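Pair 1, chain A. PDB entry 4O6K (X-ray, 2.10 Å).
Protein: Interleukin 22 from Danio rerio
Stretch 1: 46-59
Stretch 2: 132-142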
# COMPACT_ATOMS: atom_id res chain seq x y z
N GLY A 46 -1.78 3.04 -16.37
CA GLY A 46 -2.51 2.17 -15.51
C GLY A 46 -1.94 2.08 -14.10
O GLY A 46 -2.56 1.55 -13.23
N SER A 47 -0.75 2.62 -13.90
CA SER A 47 -0.01 2.43 -12.65
C SER A 47 -0.79 2.87 -11.40
O SER A 47 -0.73 2.20 -10.37
CB SER A 47 1.32 3.18 -12.71
OG SER A 47 2.22 2.53 -13.60
N CYS A 48 -1.49 3.99 -11.49
CA CYS A 48 -2.28 4.49 -10.37
C CYS A 48 -3.33 3.48 -9.90
O CYS A 48 -3.37 3.12 -8.73
CB CYS A 48 -2.96 5.81 -10.73
SG CYS A 48 -3.96 6.52 -9.39
N CYS A 49 -4.16 3.03 -10.83
CA CYS A 49 -5.26 2.13 -10.49
C CYS A 49 -4.76 0.74 -10.13
O CYS A 49 -5.40 0.03 -9.35
CB CYS A 49 -6.26 2.06 -11.65
SG CYS A 49 -7.19 3.59 -11.92
N ILE A 50 -3.63 0.33 -10.71
CA ILE A 50 -3.01 -0.94 -10.35
C ILE A 50 -2.58 -0.93 -8.88
O ILE A 50 -2.90 -1.85 -8.13
CB ILE A 50 -1.79 -1.26 -11.23
CG1 ILE A 50 -2.24 -1.65 -12.64
CG2 ILE A 50 -0.99 -2.40 -10.63
CD1 ILE A 50 -1.10 -1.71 -13.64
N ASN A 51 -1.88 0.12 -8.48
CA ASN A 51 -1.44 0.26 -7.10
C ASN A 51 -2.60 0.52 -6.16
O ASN A 51 -2.56 0.15 -4.99
CB ASN A 51 -0.40 1.38 -6.98
CG ASN A 51 0.96 0.97 -7.52
OD1 ASN A 51 1.64 0.12 -6.95
ND2 ASN A 51 1.37 1.59 -8.62
N ALA A 52 -3.65 1.16 -6.68
CA ALA A 52 -4.85 1.42 -5.90
C ALA A 52 -5.56 0.12 -5.53
O ALA A 52 -6.20 0.02 -4.49
CB ALA A 52 -5.79 2.33 -6.66
N ARG A 53 -5.44 -0.88 -6.41
CA ARG A 53 -6.06 -2.17 -6.17
C ARG A 53 -5.27 -2.92 -5.11
O ARG A 53 -5.83 -3.65 -4.30
CB ARG A 53 -6.15 -2.97 -7.47
CG ARG A 53 -7.23 -4.03 -7.45
CD ARG A 53 -8.57 -3.31 -7.40
NE ARG A 53 -9.69 -4.14 -6.99
CZ ARG A 53 -10.94 -3.93 -7.38
NH1 ARG A 53 -11.22 -2.91 -8.18
NH2 ARG A 53 -11.91 -4.73 -6.97
N ILE A 54 -3.95 -2.75 -5.15
CA ILE A 54 -3.06 -3.30 -4.14
C ILE A 54 -3.31 -2.63 -2.79
O ILE A 54 -3.27 -3.27 -1.74
CB ILE A 54 -1.58 -3.12 -4.54
CG1 ILE A 54 -1.26 -3.94 -5.80
CG2 ILE A 54 -0.65 -3.53 -3.41
CD1 ILE A 54 0.15 -3.74 -6.32
N LEU A 55 -3.60 -1.33 -2.83
CA LEU A 55 -3.93 -0.56 -1.63
C LEU A 55 -5.18 -1.13 -0.98
O LEU A 55 -5.27 -1.23 0.24
CB LEU A 55 -4.12 0.92 -1.97
CG LEU A 55 -4.47 1.81 -0.78
CD1 LEU A 55 -3.39 1.73 0.29
CD2 LEU A 55 -4.69 3.25 -1.22
N LYS A 56 -6.15 -1.50 -1.82
CA LYS A 56 -7.39 -2.12 -1.38
C LYS A 56 -7.11 -3.39 -0.58
O LYS A 56 -7.68 -3.60 0.50
CB LYS A 56 -8.26 -2.49 -2.58
CG LYS A 56 -9.57 -3.17 -2.23
CD LYS A 56 -10.47 -3.24 -3.46
CE LYS A 56 -11.79 -3.92 -3.14
NZ LYS A 56 -12.48 -3.22 -2.02
N TYR A 57 -6.22 -4.21 -1.11
CA TYR A 57 -5.81 -5.45 -0.46
C TYR A 57 -5.10 -5.17 0.86
O TYR A 57 -5.27 -5.90 1.83
CB TYR A 57 -4.91 -6.27 -1.39
CG TYR A 57 -4.80 -7.72 -0.99
CD1 TYR A 57 -5.74 -8.65 -1.42
CD2 TYR A 57 -3.76 -8.17 -0.19
CE1 TYR A 57 -5.65 -9.99 -1.06
CE2 TYR A 57 -3.66 -9.50 0.18
CZ TYR A 57 -4.60 -10.40 -0.26
OH TYR A 57 -4.51 -11.73 0.10
N TYR A 58 -4.30 -4.11 0.87
CA TYR A 58 -3.60 -3.67 2.08
C TYR A 58 -4.57 -3.33 3.20
O TYR A 58 -4.37 -3.73 4.35
CB TYR A 58 -2.72 -2.46 1.77
CG TYR A 58 -1.24 -2.76 1.70
CD1 TYR A 58 -0.69 -3.36 0.57
CD2 TYR A 58 -0.39 -2.45 2.75
CE1 TYR A 58 0.67 -3.64 0.50
CE2 TYR A 58 0.96 -2.72 2.69
CZ TYR A 58 1.48 -3.32 1.56
OH TYR A 58 2.83 -3.60 1.50
N VAL A 59 -5.61 -2.57 2.86
CA VAL A 59 -6.60 -2.15 3.85
C VAL A 59 -7.34 -3.35 4.43
O VAL A 59 -7.60 -3.40 5.63
CB VAL A 59 -7.61 -1.16 3.22
CG1 VAL A 59 -8.75 -0.87 4.19
CG2 VAL A 59 -6.92 0.13 2.81
N THR A 132 6.29 2.67 0.76
CA THR A 132 6.69 2.55 -0.65
C THR A 132 5.47 2.56 -1.58
O THR A 132 5.50 3.17 -2.65
CB THR A 132 7.51 1.27 -0.89
OG1 THR A 132 8.71 1.31 -0.10
CG2 THR A 132 7.88 1.12 -2.36
N LEU A 133 4.41 1.88 -1.16
CA LEU A 133 3.17 1.85 -1.92
C LEU A 133 2.57 3.25 -2.04
O LEU A 133 2.07 3.63 -3.09
CB LEU A 133 2.16 0.89 -1.27
CG LEU A 133 0.78 0.75 -1.92
CD1 LEU A 133 0.91 0.33 -3.39
CD2 LEU A 133 -0.06 -0.25 -1.15
N TYR A 134 2.64 4.00 -0.95
CA TYR A 134 2.16 5.37 -0.90
C TYR A 134 2.92 6.25 -1.89
O TYR A 134 2.35 7.12 -2.54
CB TYR A 134 2.32 5.93 0.52
CG TYR A 134 1.27 6.94 0.92
CD1 TYR A 134 -0.06 6.57 1.05
CD2 TYR A 134 1.62 8.25 1.22
CE1 TYR A 134 -1.02 7.49 1.43
CE2 TYR A 134 0.67 9.17 1.61
CZ TYR A 134 -0.65 8.78 1.72
OH TYR A 134 -1.61 9.69 2.10
N HIS A 135 4.22 5.99 -2.00
CA HIS A 135 5.09 6.67 -2.95
C HIS A 135 4.69 6.37 -4.39
O HIS A 135 4.69 7.26 -5.24
CB HIS A 135 6.54 6.26 -2.69
CG HIS A 135 7.42 6.32 -3.90
ND1 HIS A 135 7.58 7.46 -4.66
CD2 HIS A 135 8.18 5.37 -4.48
CE1 HIS A 135 8.41 7.21 -5.65
NE2 HIS A 135 8.79 5.94 -5.57
N TYR A 136 4.36 5.11 -4.66
CA TYR A 136 3.90 4.69 -5.98
C TYR A 136 2.62 5.43 -6.36
O TYR A 136 2.48 5.93 -7.47
CB TYR A 136 3.67 3.18 -6.02
CG TYR A 136 4.95 2.37 -5.97
CD1 TYR A 136 6.19 2.98 -6.05
CD2 TYR A 136 4.91 0.99 -5.83
CE1 TYR A 136 7.36 2.24 -6.00
CE2 TYR A 136 6.07 0.24 -5.78
CZ TYR A 136 7.29 0.87 -5.87
OH TYR A 136 8.45 0.13 -5.82
N LEU A 137 1.68 5.48 -5.41
CA LEU A 137 0.42 6.19 -5.60
C LEU A 137 0.66 7.68 -5.82
O LEU A 137 0.08 8.28 -6.71
CB LEU A 137 -0.49 5.97 -4.39
CG LEU A 137 -0.98 4.54 -4.21
CD1 LEU A 137 -1.57 4.34 -2.82
CD2 LEU A 137 -2.00 4.19 -5.28
N PHE A 138 1.52 8.26 -4.98
CA PHE A 138 1.84 9.68 -5.08
C PHE A 138 2.29 10.07 -6.49
O PHE A 138 1.82 11.06 -7.05
CB PHE A 138 2.93 10.05 -4.07
CG PHE A 138 3.22 11.52 -3.97
CD1 PHE A 138 4.11 12.13 -4.85
CD2 PHE A 138 2.61 12.30 -3.00
CE1 PHE A 138 4.38 13.48 -4.76
CE2 PHE A 138 2.87 13.65 -2.91
CZ PHE A 138 3.76 14.24 -3.79
N GLU A 139 3.20 9.29 -7.06
CA GLU A 139 3.77 9.61 -8.36
C GLU A 139 2.86 9.24 -9.53
O GLU A 139 2.72 10.01 -10.48
CB GLU A 139 5.13 8.94 -8.52
CG GLU A 139 6.14 9.40 -7.48
CD GLU A 139 7.57 9.30 -7.96
OE1 GLU A 139 7.80 8.76 -9.06
OE2 GLU A 139 8.47 9.77 -7.23
N SER A 140 2.23 8.07 -9.46
CA SER A 140 1.43 7.58 -10.57
C SER A 140 0.03 8.21 -10.64
O SER A 140 -0.56 8.29 -11.72
CB SER A 140 1.29 6.06 -10.49
OG SER A 140 0.54 5.66 -9.35
N CYS A 141 -0.48 8.65 -9.50
CA CYS A 141 -1.81 9.26 -9.45
C CYS A 141 -1.80 10.79 -9.58
O CYS A 141 -2.70 11.44 -9.10
CB CYS A 141 -2.55 8.88 -8.17
SG CYS A 141 -2.69 7.10 -7.92
N THR A 142 -0.78 11.38 -10.22
CA THR A 142 -0.83 12.82 -10.50
C THR A 142 -1.49 13.05 -11.85
O THR A 142 -1.08 12.47 -12.84
CB THR A 142 0.59 13.49 -10.51
OG1 THR A 142 1.44 12.87 -11.48
CG2 THR A 142 1.24 13.39 -9.20
O HOH W 1 -1.35 5.98 -13.77

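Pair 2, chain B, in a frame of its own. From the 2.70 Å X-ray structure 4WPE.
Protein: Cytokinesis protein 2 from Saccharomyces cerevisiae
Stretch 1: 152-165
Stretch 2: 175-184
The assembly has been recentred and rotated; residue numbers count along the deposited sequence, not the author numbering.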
# COMPACT_ATOMS: atom_id res chain seq x y z
N ASP B 152 39.99 -52.89 44.72
CA ASP B 152 40.92 -52.44 45.76
C ASP B 152 40.83 -53.32 47.00
O ASP B 152 41.84 -53.83 47.49
CB ASP B 152 40.65 -50.99 46.14
CG ASP B 152 41.13 -50.01 45.10
OD1 ASP B 152 40.30 -49.22 44.60
OD2 ASP B 152 42.34 -50.02 44.78
N ALA B 153 39.61 -53.51 47.49
CA ALA B 153 39.37 -54.31 48.68
C ALA B 153 39.80 -55.75 48.48
O ALA B 153 40.36 -56.37 49.38
CB ALA B 153 37.90 -54.24 49.07
N GLN B 154 39.54 -56.28 47.29
CA GLN B 154 39.94 -57.65 46.95
C GLN B 154 41.46 -57.79 46.91
O GLN B 154 42.00 -58.83 47.27
CB GLN B 154 39.34 -58.07 45.61
CG GLN B 154 37.92 -58.56 45.70
CD GLN B 154 37.29 -58.75 44.34
OE1 GLN B 154 37.60 -58.03 43.39
NE2 GLN B 154 36.39 -59.73 44.22
N ILE B 155 42.13 -56.74 46.47
CA ILE B 155 43.59 -56.75 46.38
C ILE B 155 44.21 -56.65 47.76
O ILE B 155 45.18 -57.35 48.06
CB ILE B 155 44.11 -55.61 45.48
CG1 ILE B 155 43.93 -55.98 44.00
CG2 ILE B 155 45.57 -55.34 45.74
CD1 ILE B 155 44.16 -54.83 43.06
N ARG B 156 43.66 -55.79 48.61
CA ARG B 156 44.19 -55.63 49.96
C ARG B 156 43.93 -56.88 50.80
O ARG B 156 44.68 -57.19 51.72
CB ARG B 156 43.60 -54.39 50.63
CG ARG B 156 44.15 -54.13 52.03
CD ARG B 156 44.36 -52.65 52.29
NE ARG B 156 43.64 -51.81 51.35
CZ ARG B 156 44.18 -50.80 50.67
NH1 ARG B 156 45.46 -50.50 50.84
NH2 ARG B 156 43.44 -50.09 49.83
N PHE B 157 42.87 -57.61 50.47
CA PHE B 157 42.60 -58.88 51.14
C PHE B 157 43.64 -59.93 50.78
O PHE B 157 44.16 -60.62 51.65
CB PHE B 157 41.20 -59.39 50.81
CG PHE B 157 40.90 -60.76 51.36
CD1 PHE B 157 40.60 -60.93 52.70
CD2 PHE B 157 40.92 -61.87 50.54
CE1 PHE B 157 40.32 -62.18 53.22
CE2 PHE B 157 40.65 -63.13 51.04
CZ PHE B 157 40.35 -63.29 52.38
N ARG B 158 43.93 -60.06 49.48
CA ARG B 158 44.90 -61.05 49.01
C ARG B 158 46.30 -60.73 49.52
O ARG B 158 47.09 -61.63 49.80
CB ARG B 158 44.90 -61.13 47.48
N ASP B 159 46.60 -59.44 49.65
CA ASP B 159 47.89 -59.01 50.18
C ASP B 159 48.04 -59.41 51.64
O ASP B 159 49.10 -59.88 52.06
CB ASP B 159 48.06 -57.50 50.04
CG ASP B 159 48.27 -57.07 48.61
OD1 ASP B 159 48.04 -57.89 47.69
OD2 ASP B 159 48.67 -55.90 48.39
N LEU B 160 46.97 -59.23 52.41
CA LEU B 160 47.00 -59.52 53.84
C LEU B 160 47.13 -61.01 54.13
O LEU B 160 47.79 -61.41 55.10
CB LEU B 160 45.75 -58.96 54.52
CG LEU B 160 45.76 -57.45 54.74
CD1 LEU B 160 44.36 -56.94 55.03
CD2 LEU B 160 46.71 -57.10 55.88
N GLN B 161 46.51 -61.85 53.31
CA GLN B 161 46.57 -63.28 53.55
C GLN B 161 47.91 -63.85 53.08
O GLN B 161 48.38 -64.86 53.61
CB GLN B 161 45.41 -64.01 52.87
CG GLN B 161 45.45 -64.01 51.37
CD GLN B 161 44.27 -64.74 50.78
OE1 GLN B 161 43.39 -65.21 51.50
NE2 GLN B 161 44.23 -64.85 49.45
N LEU B 162 48.52 -63.20 52.10
CA LEU B 162 49.86 -63.58 51.67
C LEU B 162 50.87 -63.16 52.73
O LEU B 162 51.97 -63.71 52.83
CB LEU B 162 50.20 -62.95 50.32
CG LEU B 162 51.52 -63.37 49.67
CD1 LEU B 162 51.62 -64.89 49.60
CD2 LEU B 162 51.68 -62.74 48.30
N ASN B 163 50.46 -62.20 53.54
CA ASN B 163 51.31 -61.61 54.56
C ASN B 163 51.23 -62.35 55.89
O ASN B 163 52.03 -62.12 56.80
CB ASN B 163 50.94 -60.14 54.75
CG ASN B 163 51.91 -59.40 55.64
OD1 ASN B 163 51.70 -59.31 56.85
ND2 ASN B 163 52.97 -58.87 55.05
N GLU B 164 50.26 -63.26 55.99
CA GLU B 164 49.92 -63.90 57.26
C GLU B 164 51.08 -64.67 57.87
O GLU B 164 51.19 -64.78 59.09
CB GLU B 164 48.72 -64.82 57.05
CG GLU B 164 48.13 -65.39 58.33
CD GLU B 164 46.78 -66.04 58.11
OE1 GLU B 164 46.43 -66.32 56.94
OE2 GLU B 164 46.06 -66.28 59.11
N ASN B 165 51.97 -65.19 57.02
CA ASN B 165 53.06 -66.04 57.48
C ASN B 165 54.28 -65.27 57.97
O ASN B 165 55.18 -65.85 58.60
CB ASN B 165 53.49 -66.99 56.36
CG ASN B 165 52.58 -68.20 56.27
OD1 ASN B 165 52.18 -68.77 57.28
ND2 ASN B 165 52.26 -68.60 55.04
N HIS B 175 46.74 -58.52 64.89
CA HIS B 175 46.50 -57.33 64.09
C HIS B 175 46.26 -57.65 62.62
O HIS B 175 45.43 -57.02 61.96
CB HIS B 175 47.67 -56.36 64.21
CG HIS B 175 47.61 -55.22 63.25
ND1 HIS B 175 46.70 -54.19 63.38
CD2 HIS B 175 48.34 -54.94 62.15
CE1 HIS B 175 46.87 -53.33 62.40
NE2 HIS B 175 47.86 -53.76 61.63
N ASN B 176 46.98 -58.64 62.11
CA ASN B 176 46.86 -59.04 60.71
C ASN B 176 45.62 -59.89 60.49
O ASN B 176 45.01 -59.84 59.42
CB ASN B 176 48.10 -59.81 60.27
CG ASN B 176 48.18 -59.96 58.76
OD1 ASN B 176 48.57 -59.03 58.06
ND2 ASN B 176 47.81 -61.13 58.26
N LYS B 177 45.23 -60.67 61.49
CA LYS B 177 44.02 -61.47 61.41
C LYS B 177 42.79 -60.57 61.42
O LYS B 177 41.79 -60.87 60.77
CB LYS B 177 43.96 -62.49 62.55
N ARG B 178 42.87 -59.46 62.15
CA ARG B 178 41.79 -58.48 62.20
C ARG B 178 41.61 -57.81 60.85
O ARG B 178 40.50 -57.70 60.33
CB ARG B 178 42.05 -57.42 63.26
CG ARG B 178 41.77 -57.86 64.69
CD ARG B 178 41.81 -56.67 65.63
NE ARG B 178 41.86 -57.08 67.03
CZ ARG B 178 40.79 -57.29 67.79
NH1 ARG B 178 39.57 -57.14 67.27
NH2 ARG B 178 40.93 -57.66 69.05
N GLU B 179 42.73 -57.34 60.29
CA GLU B 179 42.74 -56.72 58.98
C GLU B 179 42.22 -57.68 57.92
O GLU B 179 41.54 -57.27 56.98
CB GLU B 179 44.15 -56.26 58.63
CG GLU B 179 44.62 -55.06 59.43
CD GLU B 179 43.70 -53.87 59.26
OE1 GLU B 179 43.56 -53.39 58.11
OE2 GLU B 179 43.11 -53.41 60.26
N LEU B 180 42.54 -58.96 58.08
CA LEU B 180 42.10 -59.97 57.14
C LEU B 180 40.58 -60.02 57.05
O LEU B 180 40.01 -59.97 55.96
CB LEU B 180 42.65 -61.35 57.54
CG LEU B 180 42.73 -62.39 56.43
CD1 LEU B 180 43.86 -62.04 55.48
CD2 LEU B 180 42.93 -63.79 57.01
N LEU B 181 39.91 -60.09 58.20
CA LEU B 181 38.46 -60.23 58.22
C LEU B 181 37.78 -58.90 57.88
O LEU B 181 36.72 -58.88 57.26
CB LEU B 181 38.00 -60.75 59.59
CG LEU B 181 36.74 -61.63 59.72
CD1 LEU B 181 36.49 -61.98 61.18
CD2 LEU B 181 35.48 -61.01 59.10
N LYS B 182 38.40 -57.79 58.28
CA LYS B 182 37.88 -56.47 57.97
C LYS B 182 37.75 -56.28 56.46
O LYS B 182 36.75 -55.75 55.97
CB LYS B 182 38.77 -55.37 58.55
CG LYS B 182 38.36 -53.97 58.11
CD LYS B 182 39.36 -52.91 58.57
CE LYS B 182 39.02 -51.55 57.99
NZ LYS B 182 40.09 -50.55 58.27
N TRP B 183 38.77 -56.73 55.73
CA TRP B 183 38.79 -56.57 54.28
C TRP B 183 38.17 -57.76 53.57
O TRP B 183 37.90 -57.70 52.37
CB TRP B 183 40.22 -56.32 53.80
CG TRP B 183 40.64 -54.94 54.12
CD1 TRP B 183 41.45 -54.54 55.15
CD2 TRP B 183 40.24 -53.75 53.44
NE1 TRP B 183 41.58 -53.17 55.13
CE2 TRP B 183 40.85 -52.66 54.09
CE3 TRP B 183 39.42 -53.50 52.33
CZ2 TRP B 183 40.68 -51.34 53.67
CZ3 TRP B 183 39.25 -52.19 51.91
CH2 TRP B 183 39.87 -51.13 52.58
N GLU B 184 37.95 -58.84 54.31
CA GLU B 184 37.09 -59.92 53.84
C GLU B 184 35.66 -59.40 53.83
O GLU B 184 34.91 -59.60 52.87
CB GLU B 184 37.23 -61.15 54.73
CG GLU B 184 36.48 -62.37 54.25
CD GLU B 184 36.58 -63.53 55.23
OE1 GLU B 184 37.08 -64.60 54.84
OE2 GLU B 184 36.16 -63.35 56.39

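Pair 1 is joined by a disulfide; pair 2 has no covalent link. In pair 1, Cys A48 SG and Cys A141 SG are bonded at 2.0 Å, with a chi3 of 100°. The matching positions in pair 2 are Phe B157 and Glu B184. There the side chains are in van der Waals contact, with Phe B157 CE1 3.6 Å from Glu B184 CB.

The backbones are nearly the same. Each pair is two helices running roughly antiparallel, at 151° in pair 1 and 154° in pair 2. The axes approach to 8.7 Å and 8.8 Å. Fourteen central residues superpose with an RMSD of 0.4 Å. The buried surface is 502 Å² in pair 1 and 644 Å² in pair 2.

Asn A51 matches Leu B160, and both act as knobs. Asn A51 sits among Leu A133, Tyr A136, Leu A137 and Ser A140. Leu B160 sits among the four matching residues: Asn B176, Glu B179, Leu B180 and Trp B183. Within its own stretch, Asn A51 ND2 donates to Ser A47 O at 2.8 Å. Asn A51 OD1 lies 3.6 Å from Tyr A136 CD2, at the edge of the ring. The apolar knob of pair 2 packs its CD1 on the tryptophan: Leu B160 CD1 to Trp B183 CD1 is 3.8 Å.

Leu A133 and Asn B176 reverse this choice of polar and apolar. Leu A133 is a knob among Asn A51, Ile A54, Leu A55 and Tyr A58. Leu A133 CD2 lies over one face of the Tyr A58 ring, 3.9 Å from the ring centroid. Asn B176 ND2 instead donates to Leu B160 O at 3.2 Å, nearly straight at 174°. This hydrogen bond joins the two stretches of pair 2; pair 1 has no direct one.

Both pairs have leucine at one matched position, Leu A137 and Leu B180. In both, the CA-to-CB bond points sideways and the end of the side chain comes nearer the other stretch. Leu A137 CD1 meets Leu A55 CD2 at 3.7 Å. Leu B180 CD1 meets Leu B160 CB, also at 3.7 Å. The rotamers differ: m,t for Leu A137 and t,p for Leu B180.

Ser A140 and Trp B183 differ most in size. Ser A140 is small, and its CA is only 4.8 Å from Cys A48 CA. Ser A140 OG donates to Tyr A136 O at 2.7 Å, within its own helix. Ser A140 OG is also 3.2 Å from Cys A48 CA. A water accepts from Cys A48 N at 3.0 Å and lies 3.2 Å from Ser A140 O. In pair 2, the CA atoms of Phe B157 and Trp B183 are 5.5 Å apart. Trp B183 has 120 Å² covered by the other stretch. Arg B156, which matches Ser A47, lays its CG over the five-membered ring of Trp B183, 4.0 Å from the centroid. Ala B153 CB reaches the ring edge, 3.7 Å from Trp B183 CE3.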